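PDB 6RJ1: Mgp-operon protein 3, which probably serves as a surface adhesin component of the human pathogen Mycoplasma pneumoniae, acting alongside the immunodominant protein P1 in attachment to host cells. Local coordinates for residues R58-V64 / I447-T453; N176-A180 / I760-S765; E703-A707 / V723-N727. The contacts are given in a common frame with arbitrary orientation. Residues are numbered along the deposited sequence.

The three contacts lie apart in space and do not touch, with nearest atoms about 16 Å from interaction 1 to interaction 2, about 15 Å from interaction 1 to interaction 3 and about 27 Å from interaction 2 to interaction 3. Interaction 1 is the most buried: it sets helix 446-454 against the turn leaving strand 52-59, combining a guanidinium-imidazole stack, two hydrogen bonds and an apolar patch. Interactions 2 and 3, both partly buried, lie on opposite sides of the chain's centre. Interaction 2 joins two turns from distant parts of the chain with one weak hydrogen bond, whereas interaction 3 is local, a helix on the strand that follows it, with ordered waters bridging its polar end.

Interaction 1. Residues R58-V64 / I447-T453; sequences RSALVRV and ITQLYHT
The guanidinium of Arg-58 lies flat on the imidazole of His-452, centres 4.4 Å apart and planes at 17°, while its NH1 donates to the backbone O of the same His-452 at 2.8 Å. Arg-58 reaches there with chi1 p and the rest of its chain extended, so that CD sits over the ring face, 3.6 Å from the centroid, as a CH-pi contact. His-452 (chi1 t) keeps ND1 for the O of Gly-367, and Ser-59 O approaches the ring edge, 3.2 Å from His-452 CD2. Arg-58 lies on strand 52-59, second in a mixed sheet; a type I turn from Ser-59 to Val-62 follows, with an ST turn in which Leu-61 N donates to Ser-59 OG at 3.0 Å. Ser-59 OG also hydrogen-bonds to Ser-39 OG. The chain extends along helix 446-454, running against its direction: Arg-58 faces His-452 (CA-CA 6.9 Å) and Val-64 faces Thr-448 (4.6 Å). Thr-448, chi1 m, accepts on OG1 from Val-64 N at 2.8 Å. Around that bond Val-64 packs CG1 on Ile-447 CG1 (3.7 Å) and CG2 on Tyr-451 CB (3.8 Å), and Val-62 CG2 meets Tyr-451 CE2 (3.7 Å). Phe-84 of strand 82-84 stacks edge-to-face with Tyr-451.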
# COMPACT_ATOMS: atom_id res chain seq x y z
N ARG A 58 -16.37 8.42 8.26
CA ARG A 58 -16.87 7.10 7.88
C ARG A 58 -17.60 6.44 9.04
O ARG A 58 -17.35 6.80 10.19
CB ARG A 58 -15.74 6.21 7.32
CG ARG A 58 -14.73 5.74 8.35
CD ARG A 58 -13.55 5.06 7.71
NE ARG A 58 -12.51 4.77 8.70
CZ ARG A 58 -11.34 4.22 8.42
NH1 ARG A 58 -11.03 3.89 7.17
NH2 ARG A 58 -10.46 3.99 9.38
N SER A 59 -18.49 5.49 8.76
CA SER A 59 -19.24 4.78 9.80
C SER A 59 -19.00 3.29 9.72
O SER A 59 -18.96 2.74 8.62
CB SER A 59 -20.74 5.09 9.68
OG SER A 59 -21.54 4.12 10.33
N ALA A 60 -18.87 2.63 10.89
CA ALA A 60 -18.68 1.18 11.01
C ALA A 60 -19.98 0.42 10.68
O ALA A 60 -20.02 -0.81 10.70
CB ALA A 60 -18.20 0.84 12.41
N LEU A 61 -21.05 1.17 10.40
CA LEU A 61 -22.34 0.60 10.05
C LEU A 61 -22.55 0.51 8.55
O LEU A 61 -23.59 0.01 8.12
CB LEU A 61 -23.49 1.37 10.72
CG LEU A 61 -23.67 1.16 12.22
CD1 LEU A 61 -24.61 2.19 12.79
CD2 LEU A 61 -24.16 -0.24 12.55
N VAL A 62 -21.57 0.97 7.75
CA VAL A 62 -21.65 0.91 6.29
C VAL A 62 -21.64 -0.56 5.83
O VAL A 62 -20.86 -1.36 6.35
CB VAL A 62 -20.56 1.79 5.59
CG1 VAL A 62 -19.16 1.19 5.69
CG2 VAL A 62 -20.94 2.07 4.13
N ARG A 63 -22.56 -0.93 4.92
CA ARG A 63 -22.64 -2.29 4.38
C ARG A 63 -22.70 -2.25 2.86
O ARG A 63 -23.51 -1.52 2.30
CB ARG A 63 -23.80 -3.09 5.01
CG ARG A 63 -23.59 -3.47 6.48
CD ARG A 63 -22.35 -4.33 6.72
NE ARG A 63 -22.19 -4.71 8.13
CZ ARG A 63 -21.65 -3.94 9.07
NH1 ARG A 63 -21.20 -2.72 8.77
NH2 ARG A 63 -21.55 -4.38 10.32
N VAL A 64 -21.81 -3.00 2.20
CA VAL A 64 -21.75 -3.03 0.73
C VAL A 64 -22.06 -4.43 0.20
O VAL A 64 -21.67 -5.43 0.81
CB VAL A 64 -20.41 -2.44 0.18
CG1 VAL A 64 -20.40 -2.41 -1.35
CG2 VAL A 64 -20.15 -1.03 0.72
N ILE A 447 -15.92 -6.61 0.16
CA ILE A 447 -16.33 -5.40 -0.55
C ILE A 447 -16.68 -4.25 0.43
O ILE A 447 -16.36 -3.09 0.14
CB ILE A 447 -17.44 -5.69 -1.61
CG1 ILE A 447 -17.58 -4.52 -2.61
CG2 ILE A 447 -18.78 -6.10 -0.99
CD1 ILE A 447 -16.39 -4.27 -3.52
N THR A 448 -17.30 -4.57 1.58
CA THR A 448 -17.64 -3.60 2.62
C THR A 448 -16.34 -3.08 3.26
O THR A 448 -16.17 -1.87 3.43
CB THR A 448 -18.56 -4.27 3.66
OG1 THR A 448 -19.73 -4.73 3.00
CG2 THR A 448 -18.92 -3.35 4.81
N GLN A 449 -15.41 -4.01 3.59
CA GLN A 449 -14.11 -3.71 4.20
C GLN A 449 -13.28 -2.86 3.28
O GLN A 449 -12.61 -1.95 3.75
CB GLN A 449 -13.33 -4.97 4.58
CG GLN A 449 -14.07 -5.95 5.49
CD GLN A 449 -14.28 -5.51 6.92
OE1 GLN A 449 -14.05 -4.35 7.30
NE2 GLN A 449 -14.72 -6.44 7.74
N LEU A 450 -13.35 -3.12 1.96
CA LEU A 450 -12.64 -2.34 0.96
C LEU A 450 -13.24 -0.93 0.87
O LEU A 450 -12.48 0.03 0.74
CB LEU A 450 -12.62 -3.02 -0.42
CG LEU A 450 -11.80 -4.31 -0.55
CD1 LEU A 450 -12.17 -5.05 -1.82
CD2 LEU A 450 -10.32 -4.05 -0.49
N TYR A 451 -14.58 -0.79 1.00
CA TYR A 451 -15.18 0.54 0.98
C TYR A 451 -14.76 1.36 2.21
O TYR A 451 -14.28 2.48 2.05
CB TYR A 451 -16.72 0.51 0.82
CG TYR A 451 -17.32 1.90 0.85
CD1 TYR A 451 -17.28 2.73 -0.28
CD2 TYR A 451 -17.83 2.44 2.03
CE1 TYR A 451 -17.77 4.03 -0.23
CE2 TYR A 451 -18.32 3.74 2.08
CZ TYR A 451 -18.29 4.53 0.95
OH TYR A 451 -18.78 5.81 1.01
N HIS A 452 -14.95 0.79 3.42
CA HIS A 452 -14.61 1.42 4.70
C HIS A 452 -13.13 1.83 4.79
O HIS A 452 -12.84 2.93 5.24
CB HIS A 452 -15.00 0.52 5.87
CG HIS A 452 -14.99 1.21 7.19
ND1 HIS A 452 -13.94 1.08 8.06
CD2 HIS A 452 -15.92 2.03 7.75
CE1 HIS A 452 -14.25 1.81 9.12
NE2 HIS A 452 -15.44 2.40 8.98
N THR A 453 -12.21 0.96 4.34
CA THR A 453 -10.77 1.27 4.35
C THR A 453 -10.38 2.27 3.24
O THR A 453 -9.43 3.02 3.43
CB THR A 453 -9.90 -0.01 4.34
OG1 THR A 453 -10.25 -0.83 3.23
CG2 THR A 453 -9.98 -0.80 5.64

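Interaction 2. Residues N176-A180 / I760-S765; sequences NAGLA and ISTLES
Asn-176, Ile-760 and Ala-180 bury the largest areas where a weakly bonded helical turn, 176-179, meets a type I turn from Ile-760 to Leu-763 closed by Leu-763 N to Ile-760 O at 3.1 Å. Asn-176, chi1 m, points across the interface; its ND2 makes a weak hydrogen bond of 3.2 Å to Leu-763 O, while OD1 accepts from Ser-774 N. Ile-760 (m, t) brings CG2 to 3.2 Å from Asn-176 O, and its CB lies 3.7 Å from Ala-180 CB. The same Ala-180 CB sits 3.6 Å from Ser-761 N. Small residues let the backbones close up: Ala-177 CA and Ser-761 CA are just 3.9 Å apart, and the CA atoms of Ala-180 and Ile-760 are 5.3 Å apart. Ser-761 OG is hydrogen-bonded to Asp-664 OD2, and Ile-760 and Leu-763 both rest on Val-669 of helix 666-673. This is plain turn-against-turn packing, which joins helix 176-179 to the loop between strands 723-732 and 779-786.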
# COMPACT_ATOMS: atom_id res chain seq x y z
N ASN A 176 6.38 -14.12 9.85
CA ASN A 176 7.02 -14.50 8.57
C ASN A 176 6.50 -15.83 8.01
O ASN A 176 6.18 -15.88 6.82
CB ASN A 176 8.56 -14.52 8.72
CG ASN A 176 9.24 -13.18 8.60
OD1 ASN A 176 8.73 -12.23 7.98
ND2 ASN A 176 10.42 -13.08 9.18
N ALA A 177 6.37 -16.89 8.85
CA ALA A 177 5.85 -18.20 8.44
C ALA A 177 4.38 -18.13 8.02
O ALA A 177 3.93 -18.92 7.18
CB ALA A 177 6.04 -19.22 9.56
N GLY A 178 3.65 -17.17 8.60
CA GLY A 178 2.26 -16.90 8.26
C GLY A 178 2.14 -16.42 6.82
O GLY A 178 1.16 -16.71 6.17
N LEU A 179 3.16 -15.70 6.31
CA LEU A 179 3.17 -15.23 4.92
C LEU A 179 3.59 -16.33 3.93
O LEU A 179 3.23 -16.26 2.75
CB LEU A 179 4.08 -13.99 4.76
CG LEU A 179 3.54 -12.58 5.08
CD1 LEU A 179 2.01 -12.48 4.98
CD2 LEU A 179 4.06 -12.08 6.38
N ALA A 180 4.37 -17.33 4.41
CA ALA A 180 4.92 -18.44 3.62
C ALA A 180 3.87 -19.41 3.07
O ALA A 180 3.16 -20.06 3.84
CB ALA A 180 5.98 -19.19 4.42
N ILE A 760 10.96 -18.34 3.40
CA ILE A 760 10.12 -17.41 4.18
C ILE A 760 9.82 -17.96 5.58
O ILE A 760 10.02 -17.26 6.58
CB ILE A 760 8.83 -16.98 3.42
CG1 ILE A 760 9.14 -16.50 1.98
CG2 ILE A 760 8.06 -15.91 4.19
CD1 ILE A 760 7.91 -16.37 1.09
N SER A 761 9.37 -19.23 5.65
CA SER A 761 9.03 -19.90 6.89
C SER A 761 10.19 -20.01 7.88
O SER A 761 9.94 -20.01 9.08
CB SER A 761 8.40 -21.26 6.62
OG SER A 761 9.24 -22.08 5.83
N THR A 762 11.45 -20.07 7.39
CA THR A 762 12.63 -20.18 8.27
C THR A 762 13.26 -18.81 8.60
O THR A 762 14.10 -18.73 9.51
CB THR A 762 13.65 -21.19 7.73
OG1 THR A 762 14.19 -20.72 6.50
CG2 THR A 762 13.07 -22.58 7.57
N LEU A 763 12.83 -17.73 7.90
CA LEU A 763 13.28 -16.35 8.12
C LEU A 763 12.81 -15.88 9.50
O LEU A 763 11.63 -16.02 9.84
CB LEU A 763 12.76 -15.42 7.01
CG LEU A 763 13.43 -14.05 6.88
CD1 LEU A 763 14.80 -14.16 6.21
CD2 LEU A 763 12.56 -13.09 6.10
N GLU A 764 13.77 -15.37 10.30
CA GLU A 764 13.59 -14.88 11.67
C GLU A 764 13.58 -13.36 11.69
O GLU A 764 14.55 -12.73 11.25
CB GLU A 764 14.73 -15.39 12.58
CG GLU A 764 14.81 -16.90 12.76
CD GLU A 764 16.10 -17.41 13.40
OE1 GLU A 764 16.58 -18.48 12.96
OE2 GLU A 764 16.62 -16.75 14.33
N SER A 765 12.50 -12.76 12.22
CA SER A 765 12.41 -11.31 12.30
C SER A 765 13.05 -10.77 13.57
O SER A 765 12.77 -11.27 14.66
CB SER A 765 10.97 -10.84 12.20
OG SER A 765 10.84 -9.46 12.51

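Interaction 3. Residues E703-A707 / V723-N727; sequences ELKSA and VKWTN
Residues 703-707 are helical, part of helix 701-712. Residues 723-727 lie at the start of strand 723-732; the backbone is extended at Val-723 and Lys-724, and Thr-726 turns to phi/psi -85/-20. The two axes run nearly antiparallel, 155° between their N-to-C directions, and approach to 8.0 Å. Glu-703 faces Trp-725 (CA-CA 6.3 Å) and, one helical turn later, Ala-707 faces Val-723 (5.9 Å). Trp-725, chi1 m and chi2 near 0°, turns its indole edge to the helix: NE1 donates to the backbone O of Glu-703 at 3.2 Å, and CZ2 lies 4.3 Å from Ala-707 CB. Val-723, chi1 t, puts CG1 4.1 Å from Ala-707 CB and also 4.1 Å from Ser-706 CB. Glu-703 (m, t, chi3 -56°) stretches along the strand toward the loop. Its OE2 accepts a weak hydrogen bond from Thr-726 N at 3.3 Å and a shorter one from water 1 at 2.8 Å; that water accepts from Asn-727 N at 2.9 Å. Water 2 donates to Glu-703 OE1 at 2.7 Å and accepts weakly from Asn-727 ND2 at 3.2 Å, while Asn-700 N donates to OE1 as well. Leu-704 and Ala-707 meet strand 477-482, which belongs to another sheet, and Tyr-478 meets the Trp-725 ring at about 60°. Strands 693-699 and 723-732 are antiparallel neighbours in one mixed sheet, so the contact belongs to a strand-helix-strand connection whose helix packs back on the returning strand, in a protein whose MgpC region is assigned to the beta-propeller clan.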
# COMPACT_ATOMS: atom_id res chain seq x y z
N GLU A 703 -5.55 15.90 -15.39
CA GLU A 703 -5.38 14.48 -15.12
C GLU A 703 -6.40 14.04 -14.06
O GLU A 703 -6.97 12.95 -14.16
CB GLU A 703 -3.95 14.15 -14.67
CG GLU A 703 -2.91 14.24 -15.78
CD GLU A 703 -1.47 14.06 -15.34
OE1 GLU A 703 -1.02 14.82 -14.45
OE2 GLU A 703 -0.78 13.17 -15.89
N LEU A 704 -6.66 14.91 -13.07
CA LEU A 704 -7.64 14.69 -12.02
C LEU A 704 -9.06 14.76 -12.58
O LEU A 704 -9.90 13.96 -12.19
CB LEU A 704 -7.48 15.70 -10.88
CG LEU A 704 -6.31 15.46 -9.91
CD1 LEU A 704 -6.08 16.67 -9.04
CD2 LEU A 704 -6.52 14.22 -9.06
N LYS A 705 -9.30 15.68 -13.54
CA LYS A 705 -10.60 15.87 -14.20
C LYS A 705 -10.97 14.65 -15.02
O LYS A 705 -12.15 14.31 -15.09
CB LYS A 705 -10.59 17.12 -15.07
CG LYS A 705 -11.98 17.67 -15.37
CD LYS A 705 -11.88 18.91 -16.21
CE LYS A 705 -13.24 19.38 -16.67
NZ LYS A 705 -13.22 20.76 -17.23
N SER A 706 -9.96 13.97 -15.63
CA SER A 706 -10.16 12.76 -16.42
C SER A 706 -10.61 11.62 -15.52
O SER A 706 -11.46 10.84 -15.94
CB SER A 706 -8.88 12.38 -17.16
OG SER A 706 -8.60 13.37 -18.13
N ALA A 707 -10.08 11.55 -14.28
CA ALA A 707 -10.44 10.54 -13.29
C ALA A 707 -11.88 10.74 -12.81
O ALA A 707 -12.59 9.75 -12.61
CB ALA A 707 -9.47 10.58 -12.13
N VAL A 723 -7.66 6.20 -17.62
CA VAL A 723 -7.18 7.49 -17.14
C VAL A 723 -5.66 7.37 -17.28
O VAL A 723 -5.09 6.35 -16.89
CB VAL A 723 -7.58 7.78 -15.66
CG1 VAL A 723 -7.23 9.20 -15.25
CG2 VAL A 723 -9.05 7.50 -15.41
N LYS A 724 -5.00 8.39 -17.84
CA LYS A 724 -3.55 8.35 -18.01
C LYS A 724 -2.82 9.41 -17.19
O LYS A 724 -2.93 10.61 -17.48
CB LYS A 724 -3.16 8.42 -19.50
CG LYS A 724 -3.32 7.10 -20.25
CD LYS A 724 -2.69 7.18 -21.64
CE LYS A 724 -3.08 6.01 -22.51
NZ LYS A 724 -2.50 6.13 -23.88
N TRP A 725 -2.07 8.96 -16.17
CA TRP A 725 -1.23 9.80 -15.31
C TRP A 725 0.20 9.48 -15.74
O TRP A 725 0.75 8.44 -15.36
CB TRP A 725 -1.48 9.49 -13.81
CG TRP A 725 -2.85 9.86 -13.29
CD1 TRP A 725 -3.87 10.44 -13.97
CD2 TRP A 725 -3.31 9.68 -11.94
NE1 TRP A 725 -4.96 10.63 -13.14
CE2 TRP A 725 -4.64 10.18 -11.89
CE3 TRP A 725 -2.74 9.16 -10.76
CZ2 TRP A 725 -5.40 10.15 -10.71
CZ3 TRP A 725 -3.50 9.12 -9.61
CH2 TRP A 725 -4.80 9.63 -9.58
N THR A 726 0.76 10.31 -16.62
CA THR A 726 2.09 10.09 -17.21
C THR A 726 3.27 10.60 -16.35
O THR A 726 4.40 10.15 -16.55
CB THR A 726 2.14 10.66 -18.63
OG1 THR A 726 1.62 11.99 -18.61
CG2 THR A 726 1.34 9.81 -19.61
N ASN A 727 3.02 11.53 -15.41
CA ASN A 727 4.09 12.06 -14.56
C ASN A 727 4.20 11.29 -13.24
O ASN A 727 4.14 11.86 -12.15
CB ASN A 727 3.97 13.57 -14.38
CG ASN A 727 4.25 14.29 -15.66
OD1 ASN A 727 5.38 14.30 -16.14
ND2 ASN A 727 3.23 14.87 -16.25
O HOH W 1 0.71 12.27 -13.75
O HOH W 2 1.44 15.70 -13.77